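Local coordinates for putative peptidyl-arginine deiminase family protein (Campylobacter jejuni subsp. jejuni serotype O:2, PDB 6B10) that probably hydrolyses the guanidinium group of agmatine to yield N-carbamoylputrescine, a step in polyamine biosynthesis, at residues 87-92 and 320-325; 21-26 and 326-331. One frame throughout, in Å; residues are numbered along the deposited sequence.

Interaction 1. Residues 87-92 and 320-325; sequences WIRDFG and SLHCSC. With K (potassium ion), chain E.
Arg-89 lays its guanidinium flat on the imidazole of His-322, the two group centres 3.5 Å apart and the planes tilted by only 14°. His-322 NE2 sits over the middle of the guanidinium, and Arg-89 NE over the middle of the ring. A bend at chi2 (76°) sets CD out of line, and a further bend at chi3 brings NE back over the imidazole. From there NE donates a nearly straight bond, 161° at hydrogen, to the backbone O of the same histidine at 3.0 Å, approaching from above the carbonyl plane. Arg-89 NH2 makes a weak bond to Cys-325 SG at 3.6 Å, with the sulfur at the guanidinium edge. Arg-89 N adds a weak backbone bond to Cys-323 O at 3.3 Å.

Farther along the loop, Trp-87 CE3 packs against Cys-323 CB at 3.4 Å, while Ser-324 N lies at the edge of the indole. Ile-88 CG2 presses on Cys-325 CA at 3.4 Å, tighter than ordinary van der Waals contact.

In the next shell, Asn-327 OD1 takes a bond from Arg-89 NH2, and Asp-209 and Glu-15 bond to ND1 and NE2 of His-322. The contact, buried near the centre of a deiminase-family chain, thus joins the loop before the last strand to the short helix 88-91, whose Phe-91 O binds a potassium ion at 2.8 Å. Held at both ring nitrogens, the imidazole is fixed in rotation and offers a flat face to Arg-89, whose charge the nearby carboxylates would probably offset.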
ATOM      1  N   TRP A  87       8.182   1.126   6.824  1.00 41.35           N
ATOM      2  CA  TRP A  87       7.173   0.557   5.944  1.00 40.06           C
ATOM      3  C   TRP A  87       5.853   0.434   6.690  1.00 36.87           C
ATOM      4  O   TRP A  87       5.468  -0.645   7.120  1.00 36.87           O
ATOM      5  CB  TRP A  87       7.641  -0.794   5.399  1.00 41.22           C
ATOM      6  CG  TRP A  87       8.972  -0.714   4.684  1.00 43.02           C
ATOM      7  CD1 TRP A  87      10.133  -1.335   5.045  1.00 43.14           C
ATOM      8  CD2 TRP A  87       9.278   0.048   3.503  1.00 43.27           C
ATOM      9  NE1 TRP A  87      11.136  -1.018   4.161  1.00 43.50           N
ATOM     10  CE2 TRP A  87      10.639  -0.172   3.205  1.00 43.48           C
ATOM     11  CE3 TRP A  87       8.533   0.889   2.670  1.00 43.44           C
ATOM     12  CZ2 TRP A  87      11.271   0.418   2.107  1.00 43.81           C
ATOM     13  CZ3 TRP A  87       9.164   1.478   1.577  1.00 43.36           C
ATOM     14  CH2 TRP A  87      10.518   1.238   1.308  1.00 43.65           C
ATOM     15  N   ILE A  88       5.169   1.564   6.837  1.00 35.21           N
ATOM     16  CA  ILE A  88       3.948   1.632   7.645  1.00 35.10           C
ATOM     17  C   ILE A  88       2.788   0.821   7.049  1.00 35.25           C
ATOM     18  O   ILE A  88       1.928   0.347   7.789  1.00 36.47           O
ATOM     19  CB  ILE A  88       3.527   3.098   7.930  1.00 34.36           C
ATOM     20  CG1 ILE A  88       2.377   3.147   8.945  1.00 35.07           C
ATOM     21  CG2 ILE A  88       3.123   3.826   6.659  1.00 33.89           C
ATOM     22  CD1 ILE A  88       2.157   4.515   9.554  1.00 35.11           C
ATOM     23  N   ARG A  89       2.764   0.652   5.726  1.00 33.70           N
ATOM     24  CA  ARG A  89       1.791  -0.234   5.074  1.00 32.90           C
ATOM     25  C   ARG A  89       1.805  -1.653   5.681  1.00 34.59           C
ATOM     26  O   ARG A  89       0.765  -2.309   5.757  1.00 35.61           O
ATOM     27  CB  ARG A  89       2.067  -0.291   3.561  1.00 31.19           C
ATOM     28  CG  ARG A  89       1.101  -1.133   2.720  1.00 29.25           C
ATOM     29  CD  ARG A  89      -0.254  -0.485   2.472  1.00 27.66           C
ATOM     30  NE  ARG A  89      -0.154   0.887   1.975  1.00 26.77           N
ATOM     31  CZ  ARG A  89      -1.201   1.677   1.734  1.00 25.30           C
ATOM     32  NH1 ARG A  89      -2.434   1.227   1.903  1.00 24.93           N
ATOM     33  NH2 ARG A  89      -1.012   2.920   1.309  1.00 24.80           N
ATOM     34  N   ASP A  90       2.977  -2.129   6.099  1.00 36.84           N
ATOM     35  CA  ASP A  90       3.084  -3.447   6.741  1.00 39.14           C
ATOM     36  C   ASP A  90       2.295  -3.529   8.044  1.00 39.35           C
ATOM     37  O   ASP A  90       1.568  -4.498   8.272  1.00 39.05           O
ATOM     38  CB  ASP A  90       4.546  -3.804   7.056  1.00 41.77           C
ATOM     39  CG  ASP A  90       5.352  -4.174   5.825  1.00 43.07           C
ATOM     40  OD1 ASP A  90       4.787  -4.769   4.881  1.00 45.66           O
ATOM     41  OD2 ASP A  90       6.569  -3.892   5.819  1.00 44.04           O
ATOM     42  N   PHE A  91       2.454  -2.524   8.903  1.00 39.69           N
ATOM     43  CA  PHE A  91       1.905  -2.599  10.261  1.00 40.11           C
ATOM     44  C   PHE A  91       0.796  -1.595  10.596  1.00 39.37           C
ATOM     45  O   PHE A  91       0.094  -1.783  11.587  1.00 42.08           O
ATOM     46  CB  PHE A  91       3.033  -2.525  11.312  1.00 40.30           C
ATOM     47  CG  PHE A  91       3.770  -1.220  11.332  1.00 40.32           C
ATOM     48  CD1 PHE A  91       3.265  -0.134  12.022  1.00 40.30           C
ATOM     49  CD2 PHE A  91       4.988  -1.086  10.675  1.00 41.07           C
ATOM     50  CE1 PHE A  91       3.945   1.070  12.046  1.00 40.48           C
ATOM     51  CE2 PHE A  91       5.674   0.114  10.693  1.00 40.87           C
ATOM     52  CZ  PHE A  91       5.151   1.195  11.380  1.00 41.04           C
ATOM     53  N   GLY A  92       0.614  -0.555   9.788  1.00 38.51           N
ATOM     54  CA  GLY A  92      -0.399   0.471  10.068  1.00 37.45           C
ATOM     55  C   GLY A  92      -1.820  -0.053  10.221  1.00 36.67           C
ATOM     56  O   GLY A  92      -2.146  -1.155   9.779  1.00 37.56           O
ATOM     57  N   SER A 320       8.536   0.392  -2.151  1.00 32.34           N
ATOM     58  CA  SER A 320       8.340   1.570  -2.980  1.00 30.94           C
ATOM     59  C   SER A 320       7.246   2.426  -2.339  1.00 28.92           C
ATOM     60  O   SER A 320       6.979   2.268  -1.153  1.00 29.38           O
ATOM     61  CB  SER A 320       8.025   1.147  -4.420  1.00 30.58           C
ATOM     62  OG  SER A 320       7.988   2.264  -5.287  1.00 30.61           O
ATOM     63  N   LEU A 321       6.620   3.315  -3.107  1.00 26.93           N
ATOM     64  CA  LEU A 321       5.742   4.350  -2.547  1.00 26.16           C
ATOM     65  C   LEU A 321       4.622   3.795  -1.674  1.00 25.50           C
ATOM     66  O   LEU A 321       4.436   4.267  -0.556  1.00 25.11           O
ATOM     67  CB  LEU A 321       5.147   5.242  -3.646  1.00 25.92           C
ATOM     68  CG  LEU A 321       6.116   5.998  -4.570  1.00 25.99           C
ATOM     69  CD1 LEU A 321       5.337   6.798  -5.598  1.00 25.61           C
ATOM     70  CD2 LEU A 321       7.061   6.914  -3.796  1.00 25.88           C
ATOM     71  N   HIS A 322       3.891   2.796  -2.178  1.00 24.80           N
ATOM     72  CA  HIS A 322       2.732   2.234  -1.460  1.00 24.26           C
ATOM     73  C   HIS A 322       3.145   1.605  -0.130  1.00 25.34           C
ATOM     74  O   HIS A 322       2.445   1.748   0.864  1.00 24.52           O
ATOM     75  CB  HIS A 322       2.005   1.193  -2.324  1.00 23.16           C
ATOM     76  CG  HIS A 322       0.641   0.820  -1.824  1.00 21.87           C
ATOM     77  ND1 HIS A 322       0.341  -0.441  -1.355  1.00 21.51           N
ATOM     78  CD2 HIS A 322      -0.508   1.533  -1.735  1.00 21.35           C
ATOM     79  CE1 HIS A 322      -0.928  -0.488  -0.991  1.00 20.96           C
ATOM     80  NE2 HIS A 322      -1.467   0.699  -1.211  1.00 20.71           N
ATOM     81  N   CYS A 323       4.280   0.909  -0.125  1.00 27.46           N
ATOM     82  CA  CYS A 323       4.812   0.270   1.088  1.00 30.01           C
ATOM     83  C   CYS A 323       5.152   1.269   2.194  1.00 29.40           C
ATOM     84  O   CYS A 323       5.095   0.939   3.373  1.00 30.42           O
ATOM     85  CB  CYS A 323       6.081  -0.539   0.761  1.00 32.26           C
ATOM     86  SG  CYS A 323       5.855  -1.896  -0.410  1.00 38.37           S
ATOM     87  N   SER A 324       5.516   2.486   1.809  1.00 30.10           N
ATOM     88  CA  SER A 324       5.946   3.509   2.764  1.00 30.26           C
ATOM     89  C   SER A 324       4.818   4.366   3.350  1.00 30.20           C
ATOM     90  O   SER A 324       5.095   5.335   4.056  1.00 31.60           O
ATOM     91  CB  SER A 324       6.928   4.451   2.081  1.00 29.77           C
ATOM     92  OG  SER A 324       6.217   5.409   1.330  1.00 30.29           O
ATOM     93  N   CYS A 325       3.561   4.050   3.060  1.00 28.45           N
ATOM     94  CA  CYS A 325       2.477   4.890   3.541  1.00 26.45           C
ATOM     95  C   CYS A 325       1.228   4.100   3.875  1.00 26.57           C
ATOM     96  O   CYS A 325       1.096   2.927   3.520  1.00 26.76           O
ATOM     97  CB  CYS A 325       2.170   5.991   2.526  1.00 26.33           C
ATOM     98  SG  CYS A 325       1.553   5.432   0.914  1.00 24.64           S
TER
HETATM   99  K     K E 403      -0.591  -4.131  13.004  1.00 48.94           K
HETATM  100  O   HOH W   1      -0.173  -5.628  10.437  1.00 43.96           O

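Interaction 2. Residues 21-26 and 326-331; sequences YLMLSL and QNRFKG
Tyr-21 and Arg-328 begin an antiparallel ladder between strand 21-25 and the C-terminal strand 326-329, which forms one border of a four-stranded mixed sheet, consistent with the β/α propeller of the guanidine-modifying enzyme superfamily. The two strand axes come within 4.8 Å, at 149° between their directions. Tyr-21 and Arg-328 are a hydrogen-bonded pair: Tyr-21 N donates to Arg-328 O at 3.2 Å, and Arg-328 N returns a bond to Tyr-21 O at 3.0 Å. Their side chains run alongside one another in the same direction, with ring CD2 4.2 Å from Arg-328 CD and the ring and guanidinium planes turned 40° apart. Beyond the pair, Arg-328 forms a salt bridge with Glu-135 and a cation-pi contact with Phe-133, whereas Tyr-21 OH bonds to Glu-77.

Leu-22 follows as a non-hydrogen-bonded partner of Asn-327, on the other face of the sheet. Its chi2 of 70° turns the CD1 methyl to within 3.3 Å of the amide ND2 of Asn-327. That nitrogen bonds to Gln-19, the amide oxygen being taken up by Arg-89.

Met-23 returns to the face of Tyr-21 and closes the ladder with Gln-326. Met-23 N donates to Gln-326 O at 2.8 Å, and Gln-326 N donates to Met-23 O. The methionine tip bends at chi3, and CE lies against Gln-326 CG at 3.9 Å. The glutamine chain bends in turn at chi2, and its OE1 accepts, on a lone pair, a hydrogen bond from Asn-327 N at 2.9 Å.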
ATOM      1  N   TYR A  21      -6.011  11.527   5.905  1.00 28.42           N
ATOM      2  CA  TYR A  21      -4.551  11.566   5.985  1.00 28.41           C
ATOM      3  C   TYR A  21      -3.889  10.510   5.113  1.00 28.03           C
ATOM      4  O   TYR A  21      -4.436   9.423   4.916  1.00 27.48           O
ATOM      5  CB  TYR A  21      -4.090  11.274   7.410  1.00 29.71           C
ATOM      6  CG  TYR A  21      -4.335  12.365   8.431  1.00 31.46           C
ATOM      7  CD1 TYR A  21      -3.440  13.419   8.581  1.00 31.89           C
ATOM      8  CD2 TYR A  21      -5.437  12.315   9.281  1.00 33.11           C
ATOM      9  CE1 TYR A  21      -3.643  14.399   9.534  1.00 33.07           C
ATOM     10  CE2 TYR A  21      -5.654  13.298  10.233  1.00 33.50           C
ATOM     11  CZ  TYR A  21      -4.755  14.333  10.357  1.00 34.08           C
ATOM     12  OH  TYR A  21      -4.968  15.305  11.307  1.00 36.75           O
ATOM     13  N   LEU A  22      -2.697  10.835   4.610  1.00 27.16           N
ATOM     14  CA  LEU A  22      -1.706   9.820   4.276  1.00 27.67           C
ATOM     15  C   LEU A  22      -0.658   9.823   5.393  1.00 28.39           C
ATOM     16  O   LEU A  22      -0.132  10.872   5.777  1.00 27.34           O
ATOM     17  CB  LEU A  22      -1.044  10.077   2.918  1.00 27.22           C
ATOM     18  CG  LEU A  22      -0.271   8.880   2.339  1.00 27.12           C
ATOM     19  CD1 LEU A  22      -1.211   7.772   1.892  1.00 27.20           C
ATOM     20  CD2 LEU A  22       0.611   9.288   1.170  1.00 26.96           C
ATOM     21  N   MET A  23      -0.360   8.642   5.907  1.00 29.07           N
ATOM     22  CA  MET A  23       0.516   8.512   7.050  1.00 30.07           C
ATOM     23  C   MET A  23       1.811   7.821   6.652  1.00 30.17           C
ATOM     24  O   MET A  23       1.795   6.827   5.931  1.00 29.55           O
ATOM     25  CB  MET A  23      -0.196   7.731   8.139  1.00 30.96           C
ATOM     26  CG  MET A  23      -1.548   8.330   8.504  1.00 32.19           C
ATOM     27  SD  MET A  23      -2.377   7.480   9.853  1.00 34.54           S
ATOM     28  CE  MET A  23      -2.492   5.814   9.214  1.00 35.06           C
ATOM     29  N   LEU A  24       2.930   8.369   7.116  1.00 31.00           N
ATOM     30  CA  LEU A  24       4.251   7.822   6.838  1.00 32.65           C
ATOM     31  C   LEU A  24       5.112   7.796   8.101  1.00 35.25           C
ATOM     32  O   LEU A  24       4.932   8.604   9.017  1.00 34.65           O
ATOM     33  CB  LEU A  24       4.958   8.655   5.762  1.00 32.49           C
ATOM     34  CG  LEU A  24       4.188   8.893   4.455  1.00 32.54           C
ATOM     35  CD1 LEU A  24       3.469  10.231   4.476  1.00 32.80           C
ATOM     36  CD2 LEU A  24       5.107   8.822   3.238  1.00 33.06           C
ATOM     37  N   SER A  25       6.050   6.857   8.136  1.00 38.02           N
ATOM     38  CA  SER A  25       7.026   6.768   9.211  1.00 39.41           C
ATOM     39  C   SER A  25       8.397   7.158   8.668  1.00 41.24           C
ATOM     40  O   SER A  25       9.007   6.406   7.911  1.00 40.99           O
ATOM     41  CB  SER A  25       7.056   5.352   9.770  1.00 40.91           C
ATOM     42  OG  SER A  25       8.025   5.236  10.795  1.00 43.84           O
ATOM     43  N   LEU A  26       8.876   8.336   9.059  1.00 42.93           N
ATOM     44  CA  LEU A  26      10.147   8.864   8.562  1.00 44.58           C
ATOM     45  C   LEU A  26      11.341   7.940   8.809  1.00 45.77           C
ATOM     46  O   LEU A  26      11.414   7.277   9.848  1.00 45.51           O
ATOM     47  CB  LEU A  26      10.444  10.232   9.178  1.00 44.14           C
ATOM     48  CG  LEU A  26       9.552  11.389   8.736  1.00 45.11           C
ATOM     49  CD1 LEU A  26       9.944  12.650   9.487  1.00 45.25           C
ATOM     50  CD2 LEU A  26       9.630  11.629   7.234  1.00 45.96           C
ATOM     51  N   GLN A 326       0.329   4.740   4.609  1.00 26.85           N
ATOM     52  CA  GLN A 326      -0.959   4.147   4.924  1.00 27.16           C
ATOM     53  C   GLN A 326      -2.037   5.221   4.811  1.00 26.13           C
ATOM     54  O   GLN A 326      -1.811   6.387   5.133  1.00 25.30           O
ATOM     55  CB  GLN A 326      -0.936   3.526   6.319  1.00 28.43           C
ATOM     56  CG  GLN A 326      -2.223   2.826   6.740  1.00 29.97           C
ATOM     57  CD  GLN A 326      -2.635   1.703   5.800  1.00 30.62           C
ATOM     58  OE1 GLN A 326      -3.132   1.952   4.698  1.00 30.88           O
ATOM     59  NE2 GLN A 326      -2.437   0.462   6.233  1.00 31.25           N
ATOM     60  N   ASN A 327      -3.203   4.817   4.336  1.00 24.56           N
ATOM     61  CA  ASN A 327      -4.304   5.739   4.132  1.00 25.08           C
ATOM     62  C   ASN A 327      -5.233   5.694   5.332  1.00 25.06           C
ATOM     63  O   ASN A 327      -5.481   4.630   5.889  1.00 25.78           O
ATOM     64  CB  ASN A 327      -5.067   5.367   2.849  1.00 24.49           C
ATOM     65  CG  ASN A 327      -4.138   5.125   1.678  1.00 23.91           C
ATOM     66  OD1 ASN A 327      -3.624   4.018   1.496  1.00 23.39           O
ATOM     67  ND2 ASN A 327      -3.895   6.166   0.891  1.00 23.53           N
ATOM     68  N   ARG A 328      -5.731   6.857   5.731  1.00 26.10           N
ATOM     69  CA  ARG A 328      -6.754   6.953   6.767  1.00 26.87           C
ATOM     70  C   ARG A 328      -7.921   7.682   6.128  1.00 26.35           C
ATOM     71  O   ARG A 328      -7.783   8.819   5.678  1.00 25.92           O
ATOM     72  CB  ARG A 328      -6.229   7.703   7.996  1.00 28.19           C
ATOM     73  CG  ARG A 328      -7.290   7.975   9.057  1.00 30.24           C
ATOM     74  CD  ARG A 328      -6.679   8.464  10.363  1.00 31.67           C
ATOM     75  NE  ARG A 328      -7.689   9.103  11.212  1.00 33.17           N
ATOM     76  CZ  ARG A 328      -8.480   8.471  12.079  1.00 34.27           C
ATOM     77  NH1 ARG A 328      -8.404   7.153  12.250  1.00 35.62           N
ATOM     78  NH2 ARG A 328      -9.364   9.167  12.785  1.00 35.60           N
ATOM     79  N   PHE A 329      -9.064   7.011   6.061  1.00 26.00           N
ATOM     80  CA  PHE A 329     -10.170   7.501   5.250  1.00 26.62           C
ATOM     81  C   PHE A 329     -11.028   8.515   5.989  1.00 26.85           C
ATOM     82  O   PHE A 329     -11.004   8.585   7.217  1.00 25.81           O
ATOM     83  CB  PHE A 329     -10.983   6.328   4.692  1.00 26.17           C
ATOM     84  CG  PHE A 329     -10.193   5.498   3.728  1.00 25.61           C
ATOM     85  CD1 PHE A 329     -10.174   5.811   2.378  1.00 25.08           C
ATOM     86  CD2 PHE A 329      -9.388   4.460   4.187  1.00 25.03           C
ATOM     87  CE1 PHE A 329      -9.400   5.083   1.491  1.00 24.88           C
ATOM     88  CE2 PHE A 329      -8.617   3.723   3.303  1.00 25.06           C
ATOM     89  CZ  PHE A 329      -8.626   4.035   1.954  1.00 24.99           C
ATOM     90  N   LYS A 330     -11.745   9.315   5.210  1.00 28.46           N
ATOM     91  CA  LYS A 330     -12.599  10.381   5.721  1.00 30.79           C
ATOM     92  C   LYS A 330     -14.011   9.854   5.962  1.00 30.88           C
ATOM     93  O   LYS A 330     -14.548   9.102   5.149  1.00 30.15           O
ATOM     94  CB  LYS A 330     -12.649  11.530   4.709  1.00 33.12           C
ATOM     95  CG  LYS A 330     -13.363  12.793   5.189  1.00 35.00           C
ATOM     96  CD  LYS A 330     -13.698  13.694   4.011  1.00 37.33           C
ATOM     97  CE  LYS A 330     -14.514  14.912   4.421  1.00 39.59           C
ATOM     98  NZ  LYS A 330     -13.674  15.993   5.005  1.00 41.24           N
ATOM     99  N   GLY A 331     -14.609  10.261   7.077  1.00 32.51           N
ATOM    100  CA  GLY A 331     -15.998   9.918   7.380  1.00 33.56           C
ATOM    101  C   GLY A 331     -16.288   9.889   8.862  1.00 34.48           C
ATOM    102  O   GLY A 331     -15.406  10.149   9.684  1.00 35.45           O
TER

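In the fold
From the N terminus, the chain first lays down residues 21-26 as part of a central strand of the sheet, and then reaches residues 87-92 on a short helix next to the potassium site. Almost the whole remaining fold passes before the C-terminal loop 320-325 returns to that helix, where interaction 1 closes a loop of 227 intervening residues. The chain continues directly into strand 326-329, and interaction 2 closes the wider loop, of 299, so the first contact nests within the second without crossing. Together they tie the chain's last residues to the early strand and to the helix. The two contacts also touch directly, through Arg-89 and Asn-327 and where Ile-88 meets Met-23.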